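Local coordinates for DNA mismatch repair protein MutS (Thermus aquaticus, PDB 1EWQ) that recognises mismatched bases in DNA for repair, and has a weak ATPase activity, at residues L16-Y20 with L32-V36; D38-G44 with P69-L75; F619-R625 with N656-D662; T624-A628 with E642-V646. The contacts are given in a common frame with arbitrary orientation. Numbering follows the deposited sequence.

Contact 1. Residues L16-Y20 with L32-V36. With nucleotides of chain B.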
# COMPACT_ATOMS: atom_id res chain seq x y z
N LEU C 16 20.91 -26.75 20.28
CA LEU C 16 20.54 -26.05 19.05
C LEU C 16 20.11 -24.61 19.35
O LEU C 16 20.58 -23.67 18.72
CB LEU C 16 19.40 -26.77 18.32
CG LEU C 16 18.95 -26.15 16.99
CD1 LEU C 16 20.09 -26.21 15.99
CD2 LEU C 16 17.73 -26.89 16.45
N LEU C 17 19.20 -24.47 20.31
CA LEU C 17 18.70 -23.15 20.68
C LEU C 17 19.83 -22.26 21.20
O LEU C 17 19.72 -21.03 21.18
CB LEU C 17 17.59 -23.28 21.72
CG LEU C 17 16.30 -23.89 21.16
CD1 LEU C 17 15.26 -24.04 22.26
CD2 LEU C 17 15.78 -22.99 20.03
N GLN C 18 20.91 -22.87 21.65
CA GLN C 18 22.06 -22.11 22.13
C GLN C 18 22.80 -21.58 20.92
O GLN C 18 23.02 -20.38 20.80
CB GLN C 18 22.99 -23.00 22.95
CG GLN C 18 22.78 -22.88 24.45
CD GLN C 18 23.07 -21.49 24.97
OE1 GLN C 18 24.16 -20.95 24.77
NE2 GLN C 18 22.09 -20.90 25.65
N GLN C 19 23.17 -22.50 20.03
CA GLN C 19 23.87 -22.15 18.80
C GLN C 19 23.08 -21.03 18.12
O GLN C 19 23.67 -20.11 17.55
CB GLN C 19 23.94 -23.39 17.90
CG GLN C 19 24.63 -23.17 16.57
CD GLN C 19 24.68 -24.44 15.74
OE1 GLN C 19 23.64 -25.03 15.44
NE2 GLN C 19 25.88 -24.85 15.36
N TYR C 20 21.76 -21.11 18.21
CA TYR C 20 20.85 -20.13 17.62
C TYR C 20 20.91 -18.76 18.31
O TYR C 20 21.16 -17.74 17.67
CB TYR C 20 19.41 -20.66 17.69
CG TYR C 20 18.34 -19.61 17.49
CD1 TYR C 20 18.13 -19.02 16.25
CD2 TYR C 20 17.54 -19.21 18.56
CE1 TYR C 20 17.14 -18.05 16.07
CE2 TYR C 20 16.56 -18.23 18.40
CZ TYR C 20 16.37 -17.66 17.15
OH TYR C 20 15.39 -16.70 16.99
N LEU C 32 17.17 -12.85 12.19
CA LEU C 32 18.01 -14.01 11.92
C LEU C 32 17.23 -15.23 11.46
O LEU C 32 16.27 -15.66 12.11
CB LEU C 32 18.83 -14.35 13.17
CG LEU C 32 19.98 -15.34 12.99
CD1 LEU C 32 21.14 -14.92 13.86
CD2 LEU C 32 19.51 -16.75 13.32
N LEU C 33 17.64 -15.78 10.32
CA LEU C 33 17.02 -16.97 9.74
C LEU C 33 18.02 -18.08 9.98
O LEU C 33 19.05 -18.17 9.32
CB LEU C 33 16.77 -16.76 8.24
CG LEU C 33 15.77 -15.63 7.95
CD1 LEU C 33 15.59 -15.46 6.45
CD2 LEU C 33 14.43 -15.94 8.61
N PHE C 34 17.70 -18.91 10.96
CA PHE C 34 18.54 -20.01 11.41
C PHE C 34 18.25 -21.32 10.68
O PHE C 34 17.21 -21.95 10.90
CB PHE C 34 18.33 -20.19 12.91
CG PHE C 34 19.37 -21.03 13.60
CD1 PHE C 34 20.72 -20.67 13.53
CD2 PHE C 34 19.00 -22.13 14.37
CE1 PHE C 34 21.68 -21.40 14.23
CE2 PHE C 34 19.95 -22.86 15.07
CZ PHE C 34 21.30 -22.50 15.00
N GLN C 35 19.18 -21.72 9.81
CA GLN C 35 19.04 -22.95 9.03
C GLN C 35 19.14 -24.23 9.86
O GLN C 35 20.09 -24.42 10.63
CB GLN C 35 20.11 -22.96 7.94
CG GLN C 35 20.66 -24.33 7.55
CD GLN C 35 19.77 -25.10 6.61
OE1 GLN C 35 20.25 -25.78 5.70
NE2 GLN C 35 18.46 -25.01 6.83
N VAL C 36 18.14 -25.10 9.71
CA VAL C 36 18.11 -26.38 10.41
C VAL C 36 17.50 -27.35 9.41
O VAL C 36 16.28 -27.44 9.29
CB VAL C 36 17.21 -26.36 11.68
CG1 VAL C 36 17.36 -27.66 12.45
CG2 VAL C 36 17.56 -25.19 12.56
P DT B 15 19.51 -30.15 20.49
OP1 DT B 15 19.51 -28.73 20.92
OP2 DT B 15 20.77 -30.95 20.57
O5' DT B 15 18.38 -30.87 21.33
C5' DT B 15 17.68 -31.97 20.78
C4' DT B 15 16.65 -32.48 21.75
O4' DT B 15 16.11 -33.70 21.21
C3' DT B 15 17.22 -32.87 23.11
O3' DT B 15 16.20 -32.72 24.11
C2' DT B 15 17.63 -34.31 22.91
C1' DT B 15 16.64 -34.83 21.88
N1 DT B 15 17.23 -35.70 20.85
C2 DT B 15 16.46 -36.73 20.35
O2 DT B 15 15.31 -36.95 20.74
N3 DT B 15 17.07 -37.48 19.38
C4 DT B 15 18.34 -37.32 18.86
O4 DT B 15 18.75 -38.07 17.98
C5 DT B 15 19.09 -36.22 19.44
C7 DT B 15 20.48 -35.96 18.94
C6 DT B 15 18.51 -35.49 20.39
P DC B 14 22.15 -31.23 14.18
OP1 DC B 14 23.01 -30.04 14.45
OP2 DC B 14 22.78 -32.56 14.02
O5' DC B 14 21.06 -31.28 15.34
C5' DC B 14 20.17 -30.17 15.53
C4' DC B 14 19.15 -30.48 16.60
O4' DC B 14 18.33 -31.60 16.20
C3' DC B 14 19.74 -30.84 17.96
O3' DC B 14 18.95 -30.23 18.99
C2' DC B 14 19.61 -32.36 18.00
C1' DC B 14 18.32 -32.58 17.23
N1 DC B 14 18.15 -33.91 16.61
C2 DC B 14 17.03 -34.69 16.96
O2 DC B 14 16.24 -34.26 17.82
N3 DC B 14 16.85 -35.90 16.37
C4 DC B 14 17.73 -36.33 15.46
N4 DC B 14 17.49 -37.51 14.89
C5 DC B 14 18.88 -35.57 15.10
C6 DC B 14 19.05 -34.38 15.69
O HOH W 1 15.64 -14.77 14.63
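This is a buried helix-on-sheet contact in the N-terminal, mismatch-binding domain of MutS. Helix 15-26 lies across strand 31-36 of the mixed sheet. The two segments run at 144° to each other, with axes 10.1 Å apart at closest approach. Phe34 is the main apolar contact. Its ring face takes Tyr20 CB in a CH-pi contact, 3.7 Å from that atom to the ring centroid. Leu16 CD1 meets the ring edge, 3.5 Å from Phe34 CE2. Leu16 CD2 also touches Val36 CG1 at 4.1 Å, and Tyr20 CE1 touches Leu32 CD2 at 3.9 Å. The Tyr20 and Phe34 rings meet obliquely. Gln19 passes beside Phe34, and its side-chain NE2 is hydrogen-bonded to Val108 O. The helix start also meets DNA: Leu16 N donates to the phosphate oxygen OP1 of DT15 of chain B at 2.5 Å. Tyr20 OH is also hydrogen-bonded to Phe43 N. There, a water links Tyr20 OH (3.1 Å) to Leu32 O (2.7 Å), donating to the latter.

Contact 2. Residues D38-G44 with P69-L75. With nucleotides of chain A; nucleotides of chain B.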
# COMPACT_ATOMS: atom_id res chain seq x y z
N ASP C 38 16.15 -28.53 5.97
CA ASP C 38 15.61 -27.83 4.81
C ASP C 38 14.70 -26.66 5.15
O ASP C 38 13.83 -26.29 4.37
CB ASP C 38 14.86 -28.81 3.91
CG ASP C 38 15.76 -29.92 3.40
OD1 ASP C 38 16.81 -29.62 2.81
OD2 ASP C 38 15.40 -31.09 3.60
N PHE C 39 14.89 -26.09 6.34
CA PHE C 39 14.09 -24.95 6.78
C PHE C 39 14.94 -23.88 7.46
O PHE C 39 15.92 -24.19 8.13
CB PHE C 39 13.00 -25.39 7.76
CG PHE C 39 11.85 -26.13 7.13
CD1 PHE C 39 11.99 -27.46 6.75
CD2 PHE C 39 10.63 -25.49 6.91
CE1 PHE C 39 10.93 -28.14 6.16
CE2 PHE C 39 9.56 -26.16 6.33
CZ PHE C 39 9.71 -27.50 5.95
N TYR C 40 14.54 -22.62 7.29
CA TYR C 40 15.18 -21.49 7.94
C TYR C 40 14.19 -21.19 9.05
O TYR C 40 13.06 -20.78 8.79
CB TYR C 40 15.26 -20.27 7.01
CG TYR C 40 16.48 -20.24 6.15
CD1 TYR C 40 16.37 -20.24 4.76
CD2 TYR C 40 17.75 -20.20 6.72
CE1 TYR C 40 17.51 -20.20 3.95
CE2 TYR C 40 18.90 -20.16 5.92
CZ TYR C 40 18.76 -20.16 4.54
OH TYR C 40 19.88 -20.10 3.75
N GLU C 41 14.60 -21.42 10.29
CA GLU C 41 13.70 -21.23 11.42
C GLU C 41 14.02 -20.06 12.34
O GLU C 41 15.14 -19.55 12.36
CB GLU C 41 13.64 -22.52 12.23
CG GLU C 41 13.76 -23.78 11.38
CD GLU C 41 13.72 -25.06 12.20
OE1 GLU C 41 14.37 -25.11 13.27
OE2 GLU C 41 13.05 -26.02 11.76
N CYS C 42 13.01 -19.65 13.10
CA CYS C 42 13.11 -18.57 14.07
C CYS C 42 12.43 -19.08 15.32
O CYS C 42 11.48 -19.86 15.23
CB CYS C 42 12.38 -17.32 13.58
SG CYS C 42 13.10 -16.55 12.11
N PHE C 43 12.91 -18.66 16.49
CA PHE C 43 12.32 -19.09 17.75
C PHE C 43 11.95 -17.90 18.64
O PHE C 43 12.26 -16.75 18.32
CB PHE C 43 13.29 -20.02 18.49
CG PHE C 43 13.80 -21.16 17.66
CD1 PHE C 43 15.02 -21.08 17.00
CD2 PHE C 43 13.04 -22.32 17.51
CE1 PHE C 43 15.48 -22.13 16.21
CE2 PHE C 43 13.50 -23.37 16.72
CZ PHE C 43 14.72 -23.28 16.07
N GLY C 44 11.28 -18.17 19.75
CA GLY C 44 10.88 -17.10 20.65
C GLY C 44 10.06 -16.04 19.93
O GLY C 44 9.27 -16.36 19.05
N PRO C 69 8.45 -20.85 21.10
CA PRO C 69 7.74 -20.66 19.83
C PRO C 69 8.68 -20.95 18.65
O PRO C 69 9.89 -20.72 18.73
CB PRO C 69 7.33 -19.19 19.90
CG PRO C 69 7.10 -18.98 21.37
CD PRO C 69 8.30 -19.68 21.97
N MSE C 70 8.12 -21.46 17.55
CA MSE C 70 8.91 -21.78 16.37
C MSE C 70 8.18 -21.49 15.07
O MSE C 70 7.01 -21.81 14.91
CB MSE C 70 9.31 -23.26 16.39
CG MSE C 70 10.09 -23.69 15.14
SE MSE C 70 10.56 -25.56 15.12
CE MSE C 70 9.04 -26.22 14.15
N ALA C 71 8.89 -20.86 14.14
CA ALA C 71 8.34 -20.55 12.82
C ALA C 71 9.46 -20.81 11.82
O ALA C 71 10.63 -20.58 12.11
CB ALA C 71 7.90 -19.10 12.76
N GLY C 72 9.12 -21.31 10.64
CA GLY C 72 10.16 -21.59 9.67
C GLY C 72 9.68 -21.64 8.24
O GLY C 72 8.49 -21.75 7.98
N ILE C 73 10.62 -21.56 7.31
CA ILE C 73 10.31 -21.60 5.89
C ILE C 73 11.27 -22.53 5.18
O ILE C 73 12.44 -22.63 5.55
CB ILE C 73 10.44 -20.19 5.27
CG1 ILE C 73 11.87 -19.67 5.47
CG2 ILE C 73 9.41 -19.25 5.89
CD1 ILE C 73 12.14 -18.33 4.82
N PRO C 74 10.80 -23.24 4.14
CA PRO C 74 11.67 -24.16 3.41
C PRO C 74 12.75 -23.41 2.62
O PRO C 74 12.47 -22.38 2.00
CB PRO C 74 10.69 -24.90 2.50
CG PRO C 74 9.61 -23.90 2.27
CD PRO C 74 9.42 -23.31 3.64
N LEU C 75 13.97 -23.93 2.65
CA LEU C 75 15.07 -23.29 1.93
C LEU C 75 14.76 -23.16 0.44
O LEU C 75 15.32 -22.32 -0.25
CB LEU C 75 16.37 -24.09 2.06
CG LEU C 75 17.04 -24.41 3.39
CD1 LEU C 75 18.53 -24.55 3.13
CD2 LEU C 75 16.80 -23.32 4.42
P DT A 13 3.64 -28.00 12.14
OP1 DT A 13 2.47 -27.54 12.93
OP2 DT A 13 3.58 -29.30 11.41
O5' DT A 13 4.03 -26.87 11.10
C5' DT A 13 5.40 -26.62 10.89
C4' DT A 13 5.63 -25.21 10.42
O4' DT A 13 7.03 -24.97 10.69
C3' DT A 13 5.45 -25.06 8.91
O3' DT A 13 5.00 -23.74 8.57
C2' DT A 13 6.82 -25.38 8.35
C1' DT A 13 7.79 -25.09 9.50
N1 DT A 13 8.80 -26.14 9.74
C2 DT A 13 9.97 -25.78 10.38
O2 DT A 13 10.18 -24.65 10.79
N3 DT A 13 10.87 -26.80 10.53
C4 DT A 13 10.74 -28.11 10.12
O4 DT A 13 11.65 -28.90 10.30
C5 DT A 13 9.48 -28.43 9.48
C7 DT A 13 9.23 -29.83 9.04
C6 DT A 13 8.59 -27.44 9.32
P DG A 14 3.73 -23.57 7.59
OP1 DG A 14 3.36 -22.13 7.56
OP2 DG A 14 2.71 -24.58 7.94
O5' DG A 14 4.30 -23.96 6.16
C5' DG A 14 5.42 -23.29 5.61
C4' DG A 14 5.87 -24.00 4.36
O4' DG A 14 6.46 -25.28 4.72
C3' DG A 14 4.74 -24.32 3.38
O3' DG A 14 5.21 -24.14 2.05
C2' DG A 14 4.41 -25.77 3.68
C1' DG A 14 5.74 -26.35 4.13
N9 DG A 14 5.62 -27.41 5.14
C8 DG A 14 4.81 -27.39 6.25
N7 DG A 14 4.93 -28.45 6.99
C5 DG A 14 5.87 -29.23 6.33
C6 DG A 14 6.42 -30.50 6.67
O6 DG A 14 6.16 -31.21 7.65
N1 DG A 14 7.35 -30.92 5.74
C2 DG A 14 7.73 -30.21 4.62
N2 DG A 14 8.68 -30.78 3.86
N3 DG A 14 7.22 -29.04 4.29
C4 DG A 14 6.31 -28.60 5.18
P DC B 12 16.09 -36.00 4.04
OP1 DC B 12 16.59 -35.53 2.72
OP2 DC B 12 16.38 -37.39 4.47
O5' DC B 12 16.63 -34.98 5.14
C5' DC B 12 16.67 -33.59 4.85
C4' DC B 12 17.13 -32.81 6.07
O4' DC B 12 16.12 -32.87 7.10
C3' DC B 12 18.43 -33.28 6.70
O3' DC B 12 19.17 -32.13 7.11
C2' DC B 12 17.96 -34.10 7.90
C1' DC B 12 16.65 -33.42 8.30
N1 DC B 12 15.62 -34.33 8.84
C2 DC B 12 14.72 -33.83 9.80
O2 DC B 12 14.87 -32.68 10.24
N3 DC B 12 13.72 -34.63 10.24
C4 DC B 12 13.60 -35.87 9.78
N4 DC B 12 12.59 -36.61 10.22
C5 DC B 12 14.53 -36.42 8.83
C6 DC B 12 15.52 -35.62 8.40
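Strands 39-43 and 67-74 pair antiparallel in the sheet of the mismatch-binding domain. Tyr40 N donates to Ile73 O (2.7 Å), and Ile73 N returns a bond to Tyr40 O (3.0 Å). Cys42 N to Ala71 O (2.7 Å) and Ala71 N to Cys42 O (3.0 Å) form the second hydrogen-bonded pair. Leu75 N to Asp38 O (2.9 Å) closes one end. Gly44 N to Pro69 O (3.1 Å) is a weak bond at the other. Phe39 faces Pro74, which has no amide hydrogen, in a non-hydrogen-bonded pair. Tyr40 OH is satisfied by Asp96.

Phe39 and Glu41 belong to the Phe-X-Glu motif by which MutS reads a mismatch. Glu41 OE2 accepts a bond from N3 of DT13 of chain A at 2.6 Å. One face of the Phe39 ring lies against that thymine, with Phe39 CE2 3.4 Å from its C6. Pro74 CA sits over the opposite face. Gly72 leaves room for the base, since a CB would clash with the thymine O2.

Strand 39-43 lies between strands 67-74 and 31-36, and Glu41 N bonds to Phe34 O of the latter. Helix 44-54 packs on Cys42 and Ala71. Helix 78-87 reaches Ile73 and Pro74 through Tyr81, while the DNA is held on the Phe39 and Glu41 face.

Contact 3. Residues F619-R625 with N656-D662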
# COMPACT_ATOMS: atom_id res chain seq x y z
N PHE C 619 22.84 24.77 -20.83
CA PHE C 619 22.50 25.27 -19.50
C PHE C 619 23.33 24.58 -18.42
O PHE C 619 23.67 23.41 -18.54
CB PHE C 619 21.00 25.05 -19.21
CG PHE C 619 20.09 25.74 -20.20
CD1 PHE C 619 19.46 25.01 -21.21
CD2 PHE C 619 19.85 27.10 -20.12
CE1 PHE C 619 18.60 25.64 -22.12
CE2 PHE C 619 18.99 27.73 -21.03
CZ PHE C 619 18.37 27.00 -22.02
N ASP C 620 23.67 25.32 -17.36
CA ASP C 620 24.45 24.75 -16.27
C ASP C 620 23.53 24.13 -15.22
O ASP C 620 23.97 23.42 -14.33
CB ASP C 620 25.37 25.82 -15.65
CG ASP C 620 24.61 26.89 -14.90
OD1 ASP C 620 23.37 26.98 -15.03
OD2 ASP C 620 25.27 27.67 -14.18
N GLY C 621 22.23 24.39 -15.37
CA GLY C 621 21.25 23.85 -14.44
C GLY C 621 19.84 24.32 -14.74
O GLY C 621 19.63 25.35 -15.38
N ILE C 622 18.86 23.53 -14.31
CA ILE C 622 17.46 23.90 -14.51
C ILE C 622 16.85 24.07 -13.13
O ILE C 622 16.88 23.14 -12.32
CB ILE C 622 16.70 22.82 -15.27
CG1 ILE C 622 17.28 22.66 -16.68
CG2 ILE C 622 15.22 23.17 -15.32
CD1 ILE C 622 16.76 21.45 -17.43
N TYR C 623 16.32 25.26 -12.86
CA TYR C 623 15.73 25.55 -11.56
C TYR C 623 14.26 25.92 -11.67
O TYR C 623 13.90 26.90 -12.31
CB TYR C 623 16.49 26.70 -10.88
CG TYR C 623 17.98 26.44 -10.79
CD1 TYR C 623 18.87 27.08 -11.66
CD2 TYR C 623 18.49 25.54 -9.86
CE1 TYR C 623 20.25 26.82 -11.60
CE2 TYR C 623 19.86 25.27 -9.79
CZ TYR C 623 20.74 25.91 -10.67
OH TYR C 623 22.09 25.62 -10.60
N THR C 624 13.41 25.12 -11.02
CA THR C 624 11.98 25.34 -11.06
C THR C 624 11.37 25.77 -9.73
O THR C 624 11.91 25.48 -8.65
CB THR C 624 11.24 24.05 -11.51
OG1 THR C 624 11.43 23.02 -10.53
CG2 THR C 624 11.78 23.56 -12.86
N ARG C 625 10.24 26.45 -9.84
CA ARG C 625 9.43 26.91 -8.72
C ARG C 625 8.02 26.80 -9.33
O ARG C 625 7.41 27.80 -9.70
CB ARG C 625 9.77 28.37 -8.37
CG ARG C 625 9.33 28.84 -6.97
CD ARG C 625 7.84 28.65 -6.71
NE ARG C 625 7.51 27.26 -6.38
CZ ARG C 625 6.29 26.73 -6.51
NH1 ARG C 625 5.28 27.45 -6.97
NH2 ARG C 625 6.08 25.46 -6.17
N ASN C 656 23.83 31.22 -17.15
CA ASN C 656 23.64 30.07 -18.02
C ASN C 656 22.57 29.14 -17.47
O ASN C 656 22.45 27.99 -17.88
CB ASN C 656 24.97 29.32 -18.17
CG ASN C 656 26.04 30.18 -18.80
OD1 ASN C 656 25.79 30.86 -19.79
ND2 ASN C 656 27.24 30.16 -18.23
N SER C 657 21.76 29.66 -16.55
CA SER C 657 20.71 28.84 -15.97
C SER C 657 19.37 29.03 -16.63
O SER C 657 19.08 30.08 -17.20
CB SER C 657 20.58 29.12 -14.48
OG SER C 657 21.79 28.80 -13.81
N LEU C 658 18.56 27.98 -16.57
CA LEU C 658 17.20 28.00 -17.10
C LEU C 658 16.38 28.03 -15.84
O LEU C 658 16.43 27.09 -15.05
CB LEU C 658 16.87 26.74 -17.90
CG LEU C 658 15.39 26.59 -18.32
CD1 LEU C 658 15.02 27.68 -19.33
CD2 LEU C 658 15.13 25.21 -18.94
N VAL C 659 15.66 29.13 -15.63
CA VAL C 659 14.82 29.29 -14.45
C VAL C 659 13.35 29.28 -14.87
O VAL C 659 12.97 29.99 -15.80
CB VAL C 659 15.14 30.62 -13.73
CG1 VAL C 659 14.23 30.81 -12.54
CG2 VAL C 659 16.64 30.65 -13.30
N LEU C 660 12.52 28.49 -14.18
CA LEU C 660 11.10 28.40 -14.49
C LEU C 660 10.26 28.82 -13.29
O LEU C 660 10.19 28.09 -12.30
CB LEU C 660 10.73 26.96 -14.88
CG LEU C 660 11.46 26.29 -16.06
CD1 LEU C 660 10.83 24.91 -16.32
CD2 LEU C 660 11.35 27.14 -17.30
N LEU C 661 9.63 29.99 -13.37
CA LEU C 661 8.81 30.47 -12.26
C LEU C 661 7.34 30.43 -12.63
O LEU C 661 6.93 30.88 -13.70
CB LEU C 661 9.22 31.89 -11.86
CG LEU C 661 10.69 32.12 -11.51
CD1 LEU C 661 10.86 33.56 -11.00
CD2 LEU C 661 11.17 31.12 -10.46
N ASP C 662 6.55 29.90 -11.70
CA ASP C 662 5.12 29.72 -11.88
C ASP C 662 4.36 30.51 -10.82
O ASP C 662 4.20 30.06 -9.69
CB ASP C 662 4.81 28.22 -11.77
CG ASP C 662 3.34 27.89 -11.92
OD1 ASP C 662 2.79 27.21 -11.01
OD2 ASP C 662 2.73 28.28 -12.94
O HOH W 2 5.15 30.20 -6.78
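Ser657 OG donates to Asp620 OD1 at 2.7 Å, beside the backbone bond Asp620 N to Asn656 O (3.0 Å). From there, strands 621-625 and 657-662 run parallel, 10° apart in direction. Bonds alternate between them: Leu658 N to Gly621 O (3.1 Å), Tyr623 N to Leu658 O (2.9 Å), Leu660 N to Tyr623 O (2.8 Å), Arg625 N to Leu660 O and Asp662 N to Arg625 O (both 3.0 Å). A water joins Arg625 NH1 to Asp662 O.

Packing surrounds this core. Leu658 CB lies over the Phe619 ring face, and Leu658 CD2 touches Ile622 CG1 at 4.0 Å. Helix 589-603 packs on Ile622 and Leu660. Helix 638-652 packs on Tyr623 and Val659, and links the two strands as a beta-alpha-beta crossover.

The backbone bonds hold the middle of the pair between mainly apolar side chains, while Asp620, Arg625 and Asp662 put charge towards the ends. Asp662 touches Ser590 of the predicted ATP-binding P-loop, which is consistent with the Walker B aspartate of this ATPase family.

Contact 4. Residues T624-A628 with E642-V646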
# COMPACT_ATOMS: atom_id res chain seq x y z
N THR C 624 13.41 25.12 -11.02
CA THR C 624 11.98 25.34 -11.06
C THR C 624 11.37 25.77 -9.73
O THR C 624 11.91 25.48 -8.65
CB THR C 624 11.24 24.05 -11.51
OG1 THR C 624 11.43 23.02 -10.53
CG2 THR C 624 11.78 23.56 -12.86
N ARG C 625 10.24 26.45 -9.84
CA ARG C 625 9.43 26.91 -8.72
C ARG C 625 8.02 26.80 -9.33
O ARG C 625 7.41 27.80 -9.70
CB ARG C 625 9.77 28.37 -8.37
CG ARG C 625 9.33 28.84 -6.97
CD ARG C 625 7.84 28.65 -6.71
NE ARG C 625 7.51 27.26 -6.38
CZ ARG C 625 6.29 26.73 -6.51
NH1 ARG C 625 5.28 27.45 -6.97
NH2 ARG C 625 6.08 25.46 -6.17
N ILE C 626 7.55 25.56 -9.45
CA ILE C 626 6.25 25.26 -10.06
C ILE C 626 5.31 24.43 -9.19
O ILE C 626 5.75 23.49 -8.53
CB ILE C 626 6.44 24.47 -11.40
CG1 ILE C 626 7.32 25.26 -12.36
CG2 ILE C 626 5.09 24.20 -12.05
CD1 ILE C 626 7.83 24.43 -13.54
N GLY C 627 4.03 24.76 -9.24
CA GLY C 627 3.02 24.04 -8.47
C GLY C 627 3.22 24.07 -6.96
O GLY C 627 3.63 25.08 -6.40
N ALA C 628 2.89 22.96 -6.31
CA ALA C 628 3.05 22.82 -4.86
C ALA C 628 2.42 23.95 -4.05
O ALA C 628 1.35 24.46 -4.47
CB ALA C 628 4.54 22.69 -4.52
N GLU C 642 7.22 29.08 -0.88
CA GLU C 642 7.62 29.44 -2.23
C GLU C 642 8.74 30.48 -2.18
O GLU C 642 9.62 30.48 -3.05
CB GLU C 642 6.39 29.94 -3.02
CG GLU C 642 5.20 28.99 -2.90
CD GLU C 642 4.10 29.19 -3.93
OE1 GLU C 642 3.85 30.34 -4.34
OE2 GLU C 642 3.46 28.19 -4.33
N MSE C 643 8.74 31.34 -1.17
CA MSE C 643 9.80 32.33 -1.06
C MSE C 643 11.13 31.64 -0.75
O MSE C 643 12.18 32.06 -1.22
CB MSE C 643 9.49 33.37 0.03
CG MSE C 643 8.39 34.35 -0.33
SE MSE C 643 8.77 35.36 -1.93
CE MSE C 643 7.78 34.31 -3.22
N GLU C 644 11.07 30.57 0.04
CA GLU C 644 12.28 29.82 0.36
C GLU C 644 12.85 29.23 -0.92
O GLU C 644 14.05 29.31 -1.18
CB GLU C 644 11.98 28.68 1.35
CG GLU C 644 11.83 29.12 2.79
CD GLU C 644 11.58 27.97 3.75
OE1 GLU C 644 11.65 28.18 4.97
OE2 GLU C 644 11.31 26.84 3.29
N GLU C 645 11.99 28.63 -1.74
CA GLU C 645 12.43 28.04 -2.99
C GLU C 645 13.05 29.11 -3.90
O GLU C 645 14.09 28.87 -4.52
CB GLU C 645 11.26 27.36 -3.70
CG GLU C 645 10.76 26.10 -3.00
CD GLU C 645 9.49 25.55 -3.63
OE1 GLU C 645 9.42 25.46 -4.88
OE2 GLU C 645 8.56 25.18 -2.86
N VAL C 646 12.41 30.27 -3.98
CA VAL C 646 12.92 31.37 -4.80
C VAL C 646 14.33 31.75 -4.34
O VAL C 646 15.21 31.98 -5.17
CB VAL C 646 12.00 32.61 -4.72
CG1 VAL C 646 12.66 33.81 -5.38
CG2 VAL C 646 10.68 32.31 -5.41
O HOH W 2 5.15 30.20 -6.78
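Arg625 lays one face of its guanidinium against Glu642 CD. Its edge meets Glu645: Arg625 NE donates to Glu645 OE1 at 3.0 Å, a salt bridge with good hydrogen-bond geometry. The Glu642 pairing is looser. Arg625 NH1 and Glu642 OE2 are 3.3 Å apart, but the oxygen lies well out of the guanidinium plane, so only the charges attract. Arg625, Glu642 and Glu645 make a salt-bridge network, and Glu642 OE2 has a stronger partner in Arg666. A water accepts from Arg625 NH1 (2.8 Å) and donates weakly to Glu642 OE1 (2.8 Å). Arg625 also holds its own chain, since Arg625 NH2 donates to Gly627 O at a very short 2.5 Å. Gly627 has a positive phi, which favours glycine. Arg625 CG touches Val646 CG2 at 4.0 Å. The contact thus ties the C-terminal end of strand 621-625 to helix 638-652 in the ATPase domain. Strand 657-662 borders Arg625, helix 670-687 packs on Met643 and Val646, and Ala745 and Leu747 of the second subunit reach these same two residues.

In the fold
Contacts 1 and 2 belong to the mismatch-binding domain, and contacts 3 and 4 to the ATPase domain. The centres of contacts 1 and 3 are about 57 Å apart. Contacts 1 and 2 are buried, meet through neighbouring strands 31-36 and 39-43, and both touch DNA. Contact 1 is mainly apolar, helix on sheet, whereas contact 2 rests on backbone pairing and presents side chains to a base. Contacts 3 and 4 share Thr624, Arg625 and a water. Contact 3 is buried and joins the outermost strand 621-625 to its neighbour; contact 4 is only partly buried, relies on charge and lies near the second subunit. Gly627 N and Asp662 OD1 link these last two, close to the predicted ATP site.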